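Local coordinates for protein ORF 37 (PDB 3FHD) that cleaves double- and single-stranded DNA as a metal-dependent endonuclease and exonuclease, helping to resolve branched or non-linear viral DNA into unit-length linear genomes for packaging, at residues A[171-176]-A[476-481]; A[273-278]-A[430-435]. All coordinates share one frame; numbering follows the deposited sequence.

Contact 1: A[171-176]-A[476-481]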
loop_
_atom_site.group_PDB
_atom_site.type_symbol
_atom_site.label_atom_id
_atom_site.label_comp_id
_atom_site.label_asym_id
_atom_site.label_seq_id
_atom_site.Cartn_x
_atom_site.Cartn_y
_atom_site.Cartn_z
ATOM N N HIS A 171 3.563 4.793 9.413
ATOM C CA HIS A 171 3.259 5.589 10.589
ATOM C C HIS A 171 3.908 4.999 11.865
ATOM O O HIS A 171 4.548 5.744 12.624
ATOM C CB HIS A 171 1.742 5.770 10.765
ATOM C CG HIS A 171 1.376 6.565 11.989
ATOM N ND1 HIS A 171 0.900 5.981 13.141
ATOM C CD2 HIS A 171 1.436 7.893 12.237
ATOM C CE1 HIS A 171 0.689 6.918 14.054
ATOM N NE2 HIS A 171 1.006 8.087 13.529
ATOM N N TRP A 172 3.773 3.684 12.061
ATOM C CA TRP A 172 4.353 2.963 13.220
ATOM C C TRP A 172 5.893 3.172 13.246
ATOM O O TRP A 172 6.472 3.494 14.309
ATOM C CB TRP A 172 3.940 1.477 13.195
ATOM C CG TRP A 172 4.771 0.613 14.068
ATOM C CD1 TRP A 172 4.608 0.388 15.415
ATOM C CD2 TRP A 172 5.936 -0.103 13.669
ATOM N NE1 TRP A 172 5.632 -0.425 15.884
ATOM C CE2 TRP A 172 6.444 -0.750 14.822
ATOM C CE3 TRP A 172 6.619 -0.250 12.436
ATOM C CZ2 TRP A 172 7.579 -1.553 14.776
ATOM C CZ3 TRP A 172 7.740 -1.066 12.388
ATOM C CH2 TRP A 172 8.225 -1.679 13.572
ATOM N N ALA A 173 6.539 3.043 12.076
ATOM C CA ALA A 173 8.024 3.131 11.975
ATOM C C ALA A 173 8.528 4.548 12.296
ATOM O O ALA A 173 9.664 4.737 12.742
ATOM C CB ALA A 173 8.528 2.657 10.579
ATOM N N VAL A 174 7.685 5.553 12.060
ATOM C CA VAL A 174 8.083 6.931 12.363
ATOM C C VAL A 174 7.676 7.349 13.793
ATOM O O VAL A 174 8.473 7.933 14.540
ATOM C CB VAL A 174 7.498 7.935 11.331
ATOM C CG1 VAL A 174 7.724 9.386 11.830
ATOM C CG2 VAL A 174 8.161 7.760 9.974
ATOM N N LYS A 175 6.425 7.076 14.166
ATOM C CA LYS A 175 5.828 7.727 15.331
ATOM C C LYS A 175 5.729 6.813 16.535
ATOM O O LYS A 175 5.437 7.263 17.639
ATOM C CB LYS A 175 4.418 8.254 15.015
ATOM C CG LYS A 175 4.353 9.512 14.113
ATOM C CD LYS A 175 5.365 10.586 14.538
ATOM C CE LYS A 175 4.823 11.999 14.430
ATOM N NZ LYS A 175 5.906 12.968 14.025
ATOM N N GLN A 176 5.904 5.516 16.324
ATOM C CA GLN A 176 5.586 4.586 17.393
ATOM C C GLN A 176 6.778 3.710 17.780
ATOM O O GLN A 176 7.255 3.801 18.924
ATOM C CB GLN A 176 4.328 3.760 17.039
ATOM C CG GLN A 176 3.024 4.550 16.963
ATOM C CD GLN A 176 1.822 3.668 16.586
ATOM O OE1 GLN A 176 1.937 2.758 15.781
ATOM N NE2 GLN A 176 0.674 3.922 17.217
ATOM N N HIS A 476 13.744 9.845 6.491
ATOM C CA HIS A 476 15.002 9.750 7.241
ATOM C C HIS A 476 14.818 9.081 8.643
ATOM O O HIS A 476 15.610 8.236 9.044
ATOM C CB HIS A 476 15.668 11.131 7.386
ATOM C CG HIS A 476 16.856 11.122 8.292
ATOM N ND1 HIS A 476 18.094 10.683 7.877
ATOM C CD2 HIS A 476 16.984 11.446 9.599
ATOM C CE1 HIS A 476 18.948 10.779 8.884
ATOM N NE2 HIS A 476 18.300 11.243 9.938
ATOM N N GLN A 477 13.798 9.495 9.387
ATOM C CA GLN A 477 13.515 8.907 10.719
ATOM C C GLN A 477 13.205 7.414 10.602
ATOM O O GLN A 477 13.707 6.578 11.389
ATOM C CB GLN A 477 12.352 9.662 11.358
ATOM C CG GLN A 477 12.717 11.174 11.516
ATOM C CD GLN A 477 11.702 11.974 12.296
ATOM O OE1 GLN A 477 10.681 11.447 12.753
ATOM N NE2 GLN A 477 12.008 13.255 12.509
ATOM N N ALA A 478 12.390 7.067 9.613
ATOM C CA ALA A 478 12.037 5.661 9.387
ATOM C C ALA A 478 13.264 4.840 8.978
ATOM O O ALA A 478 13.422 3.714 9.427
ATOM C CB ALA A 478 10.916 5.548 8.311
ATOM N N ALA A 479 14.150 5.404 8.135
ATOM C CA ALA A 479 15.354 4.671 7.714
ATOM C C ALA A 479 16.328 4.466 8.880
ATOM O O ALA A 479 16.973 3.414 8.971
ATOM C CB ALA A 479 16.056 5.369 6.575
ATOM N N ASN A 480 16.459 5.476 9.739
ATOM C CA ASN A 480 17.259 5.363 10.963
ATOM C C ASN A 480 16.728 4.243 11.866
ATOM O O ASN A 480 17.509 3.459 12.381
ATOM C CB ASN A 480 17.305 6.701 11.714
ATOM C CG ASN A 480 18.449 7.591 11.246
ATOM O OD1 ASN A 480 19.222 7.224 10.346
ATOM N ND2 ASN A 480 18.582 8.750 11.876
ATOM N N PHE A 481 15.402 4.166 12.029
ATOM C CA PHE A 481 14.783 3.124 12.844
ATOM C C PHE A 481 15.014 1.741 12.186
ATOM O O PHE A 481 15.328 0.802 12.888
ATOM C CB PHE A 481 13.289 3.412 13.080
ATOM C CG PHE A 481 12.518 2.279 13.741
ATOM C CD1 PHE A 481 12.852 1.821 15.019
ATOM C CD2 PHE A 481 11.435 1.713 13.085
ATOM C CE1 PHE A 481 12.118 0.757 15.631
ATOM C CE2 PHE A 481 10.702 0.689 13.644
ATOM C CZ PHE A 481 11.037 0.199 14.948
#
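Trp172 and Phe481 anchor a buried apolar contact between two helices that cross almost perpendicularly, the short helix 170-175 meeting the middle of the long helix 468-489 of the alkaline exonuclease, a member of the PD-(D/E)XK superfamily. The segment axes approach to 8.4 Å at an angle of 87°, which limits the meeting to a few residues, with Val174 opposite Ala478 at the crossing. No hydrogen bond links the segments.

The rings of Trp172 and Phe481 form an offset edge-to-face (T-shaped) pair. Phe481 presents its edge to the face of the six-membered ring of the indole, the planes are inclined by 74° and the centroids lie 5.2 Å apart. CE2 of Phe481 leads, coming to 3.4 Å from Trp172 CH2, while its CZ is shared between CH2 and CZ2. In Phe481, CG lies anti to the backbone N (chi1 171°), on the side of helix 170-175. On the indole, NE1 is engaged by a hydrogen bond to the carbonyl of Asn178, so the ring is held at its polar edge as well as by Phe481.

Small side chains fill the centre of the crossing. Ala173 CB touches Phe481 CD2 at 4.0 Å and faces Ala478 CB at a looser distance. Val174 divides its branches: CG2 packs on Ala478 CB, whereas CG1 lies 3.7 Å from Gln477 OE1, at the end of a chain extended beyond CG. Tyr397 of helix 394-412 also touches Val174, adding a third helix to the cluster. The carbonyl of Ala173 accepts a hydrogen bond from Gln177 NE2, and the same oxygen, Ala173 O, stands 3.5 Å from Phe481 CD2.

Contact 2: A[273-278]-A[430-435]; sequences YTFAKM and FFRKRG
Arg432, on strand 423-432, reaches across Phe275 and Lys277, in the loop between strand 262-269 and helix 282-292. Strands 262-269 and 423-432 are parallel neighbours in the central mixed sheet of this PD-(D/E)XK nuclease, and the contact carries their association past the regular pairing. At the start of the side chain, Arg432 CB sits over one face of the Phe275 ring, a CH-pi contact 3.8 Å from the centroid and 15° off the ring normal. CG stands between the backbone N and the carbonyl carbon (chi1 75°), and the chain then runs extended to NE. CD touches both Phe275 CE1 and Lys277 CD. At the tip, Lys277 CD lies over one face of the guanidinium, 3.5 Å from CZ. The like-charged Lys277 NZ and Arg432 NH2 are 4.0 Å apart, yet both make salt bridges to Asp369, which probably offsets their repulsion; NH1 is paired with Asp438.

Along the backbone, the direct bond is Lys433 N to Phe275 O, 2.8 Å long with an angle of 157° at the hydrogen. Waters extend the junction on both sides of it: one donates to Tyr273 O and Phe431 O, and another joins Lys277 N to Lys433 O. Thr274 CA also points its hydrogen at Phe431 O, a nearly straight CA-H...O contact of 3.3 Å. Lys277 is the centre of an inverse gamma turn.

Nearer the sheet, Phe430 turns its edge to the face of Tyr273 in an offset edge-to-face pair. The two side chains lie side by side and point the same way, and Phe430 CE1 comes to 3.7 Å from Tyr273 CD2.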
loop_
_atom_site.group_PDB
_atom_site.type_symbol
_atom_site.label_atom_id
_atom_site.label_comp_id
_atom_site.label_asym_id
_atom_site.label_seq_id
_atom_site.Cartn_x
_atom_site.Cartn_y
_atom_site.Cartn_z
ATOM N N TYR A 273 -20.223 2.245 9.750
ATOM C CA TYR A 273 -21.376 2.939 9.169
ATOM C C TYR A 273 -22.292 2.010 8.360
ATOM O O TYR A 273 -23.245 2.463 7.744
ATOM C CB TYR A 273 -20.917 4.099 8.279
ATOM C CG TYR A 273 -20.441 5.323 9.035
ATOM C CD1 TYR A 273 -21.348 6.276 9.510
ATOM C CD2 TYR A 273 -19.084 5.542 9.247
ATOM C CE1 TYR A 273 -20.916 7.404 10.198
ATOM C CE2 TYR A 273 -18.643 6.660 9.945
ATOM C CZ TYR A 273 -19.568 7.590 10.418
ATOM O OH TYR A 273 -19.127 8.706 11.101
ATOM N N THR A 274 -21.984 0.719 8.338
ATOM C CA THR A 274 -22.837 -0.259 7.660
ATOM C C THR A 274 -24.216 -0.305 8.355
ATOM O O THR A 274 -24.305 -0.411 9.579
ATOM C CB THR A 274 -22.151 -1.646 7.608
ATOM O OG1 THR A 274 -20.903 -1.534 6.913
ATOM C CG2 THR A 274 -23.032 -2.702 6.879
ATOM N N PHE A 275 -25.277 -0.144 7.576
ATOM C CA PHE A 275 -26.661 -0.165 8.101
ATOM C C PHE A 275 -27.543 -1.127 7.318
ATOM O O PHE A 275 -27.193 -1.563 6.220
ATOM C CB PHE A 275 -27.298 1.235 8.082
ATOM C CG PHE A 275 -27.464 1.813 6.697
ATOM C CD1 PHE A 275 -28.646 1.629 5.985
ATOM C CD2 PHE A 275 -26.445 2.565 6.119
ATOM C CE1 PHE A 275 -28.800 2.150 4.694
ATOM C CE2 PHE A 275 -26.596 3.107 4.839
ATOM C CZ PHE A 275 -27.770 2.886 4.128
ATOM N N ALA A 276 -28.694 -1.463 7.905
ATOM C CA ALA A 276 -29.729 -2.164 7.166
ATOM C C ALA A 276 -30.926 -1.239 7.057
ATOM O O ALA A 276 -31.133 -0.341 7.908
ATOM C CB ALA A 276 -30.122 -3.472 7.845
ATOM N N LYS A 277 -31.696 -1.425 5.993
ATOM C CA LYS A 277 -32.891 -0.608 5.788
ATOM C C LYS A 277 -34.022 -1.075 6.723
ATOM O O LYS A 277 -35.113 -1.410 6.272
ATOM C CB LYS A 277 -33.262 -0.565 4.293
ATOM C CG LYS A 277 -32.097 0.011 3.444
ATOM C CD LYS A 277 -32.248 -0.187 1.940
ATOM C CE LYS A 277 -33.402 0.644 1.395
ATOM N NZ LYS A 277 -33.388 0.633 -0.099
ATOM N N MET A 278 -33.747 -1.081 8.038
ATOM C CA MET A 278 -34.735 -1.484 9.076
ATOM C C MET A 278 -35.387 -0.274 9.726
ATOM O O MET A 278 -34.786 0.802 9.847
ATOM C CB MET A 278 -34.096 -2.274 10.244
ATOM C CG MET A 278 -33.061 -3.341 9.910
ATOM S SD MET A 278 -33.702 -4.985 9.529
ATOM C CE MET A 278 -34.265 -5.520 11.152
ATOM N N PHE A 430 -18.635 3.360 1.674
ATOM C CA PHE A 430 -19.643 3.161 2.719
ATOM C C PHE A 430 -20.638 2.189 2.147
ATOM O O PHE A 430 -20.862 2.172 0.909
ATOM C CB PHE A 430 -20.354 4.469 3.065
ATOM C CG PHE A 430 -19.466 5.505 3.709
ATOM C CD1 PHE A 430 -19.438 5.658 5.094
ATOM C CD2 PHE A 430 -18.665 6.342 2.927
ATOM C CE1 PHE A 430 -18.623 6.600 5.695
ATOM C CE2 PHE A 430 -17.852 7.308 3.524
ATOM C CZ PHE A 430 -17.821 7.431 4.911
ATOM N N PHE A 431 -21.211 1.366 3.019
ATOM C CA PHE A 431 -21.982 0.194 2.583
ATOM C C PHE A 431 -23.267 -0.004 3.389
ATOM O O PHE A 431 -23.428 0.565 4.478
ATOM C CB PHE A 431 -21.131 -1.094 2.645
ATOM C CG PHE A 431 -19.966 -1.113 1.692
ATOM C CD1 PHE A 431 -20.088 -1.676 0.421
ATOM C CD2 PHE A 431 -18.738 -0.578 2.067
ATOM C CE1 PHE A 431 -19.003 -1.703 -0.468
ATOM C CE2 PHE A 431 -17.649 -0.594 1.168
ATOM C CZ PHE A 431 -17.805 -1.151 -0.109
ATOM N N ARG A 432 -24.165 -0.814 2.824
ATOM C CA ARG A 432 -25.354 -1.293 3.513
ATOM C C ARG A 432 -25.579 -2.804 3.338
ATOM O O ARG A 432 -25.144 -3.415 2.347
ATOM C CB ARG A 432 -26.602 -0.483 3.118
ATOM C CG ARG A 432 -27.175 -0.789 1.727
ATOM C CD ARG A 432 -28.525 -0.085 1.538
ATOM N NE ARG A 432 -29.114 -0.314 0.203
ATOM C CZ ARG A 432 -29.728 -1.433 -0.177
ATOM N NH1 ARG A 432 -29.830 -2.473 0.648
ATOM N NH2 ARG A 432 -30.259 -1.518 -1.402
ATOM N N LYS A 433 -26.233 -3.405 4.331
ATOM C CA LYS A 433 -26.660 -4.787 4.230
ATOM C C LYS A 433 -27.680 -4.973 3.101
ATOM O O LYS A 433 -28.503 -4.084 2.815
ATOM C CB LYS A 433 -27.257 -5.272 5.557
ATOM C CG LYS A 433 -26.270 -5.361 6.748
ATOM C CD LYS A 433 -25.039 -6.256 6.419
ATOM C CE LYS A 433 -24.222 -6.590 7.687
ATOM N NZ LYS A 433 -22.979 -7.384 7.369
ATOM N N ARG A 434 -27.616 -6.139 2.464
ATOM C CA ARG A 434 -28.668 -6.584 1.551
ATOM C C ARG A 434 -29.915 -6.969 2.323
ATOM O O ARG A 434 -29.834 -7.543 3.411
ATOM C CB ARG A 434 -28.206 -7.772 0.724
ATOM C CG ARG A 434 -27.172 -7.426 -0.258
ATOM C CD ARG A 434 -26.770 -8.695 -0.980
ATOM N NE ARG A 434 -25.564 -8.495 -1.771
ATOM C CZ ARG A 434 -25.564 -8.413 -3.097
ATOM N NH1 ARG A 434 -26.723 -8.525 -3.762
ATOM N NH2 ARG A 434 -24.421 -8.232 -3.753
ATOM N N GLY A 435 -31.072 -6.620 1.772
ATOM C CA GLY A 435 -32.337 -6.896 2.424
ATOM C C GLY A 435 -33.129 -7.875 1.601
ATOM O O GLY A 435 -32.720 -8.255 0.490
HETATM O O HOH W 1 -23.095 3.251 5.189
HETATM O O HOH W 2 -20.179 1.138 5.575
HETATM O O HOH W 3 -31.056 -3.388 4.164
#

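In the fold
Contacts 1 and 2 are separate parts of one nuclease chain, their centres 38 Å apart and their nearest atoms about 20 Å apart. In sequence, both segments of contact 2 fall between those of contact 1. Contact 1 joins helices away from the magnesium site, whereas contact 2 extends from two central strands, one of which, 262-269, carries Glu266 and Ile267, which bind the magnesium ion together with Asp243. Of contact 2, the Phe431 side chain lies about 7 Å from those of Ile267 and Glu206 and about 11 Å from the bound magnesium ion. Phe431 packs on helix 203-217, which bears Glu206, linking contact 2 to the surroundings of the active site.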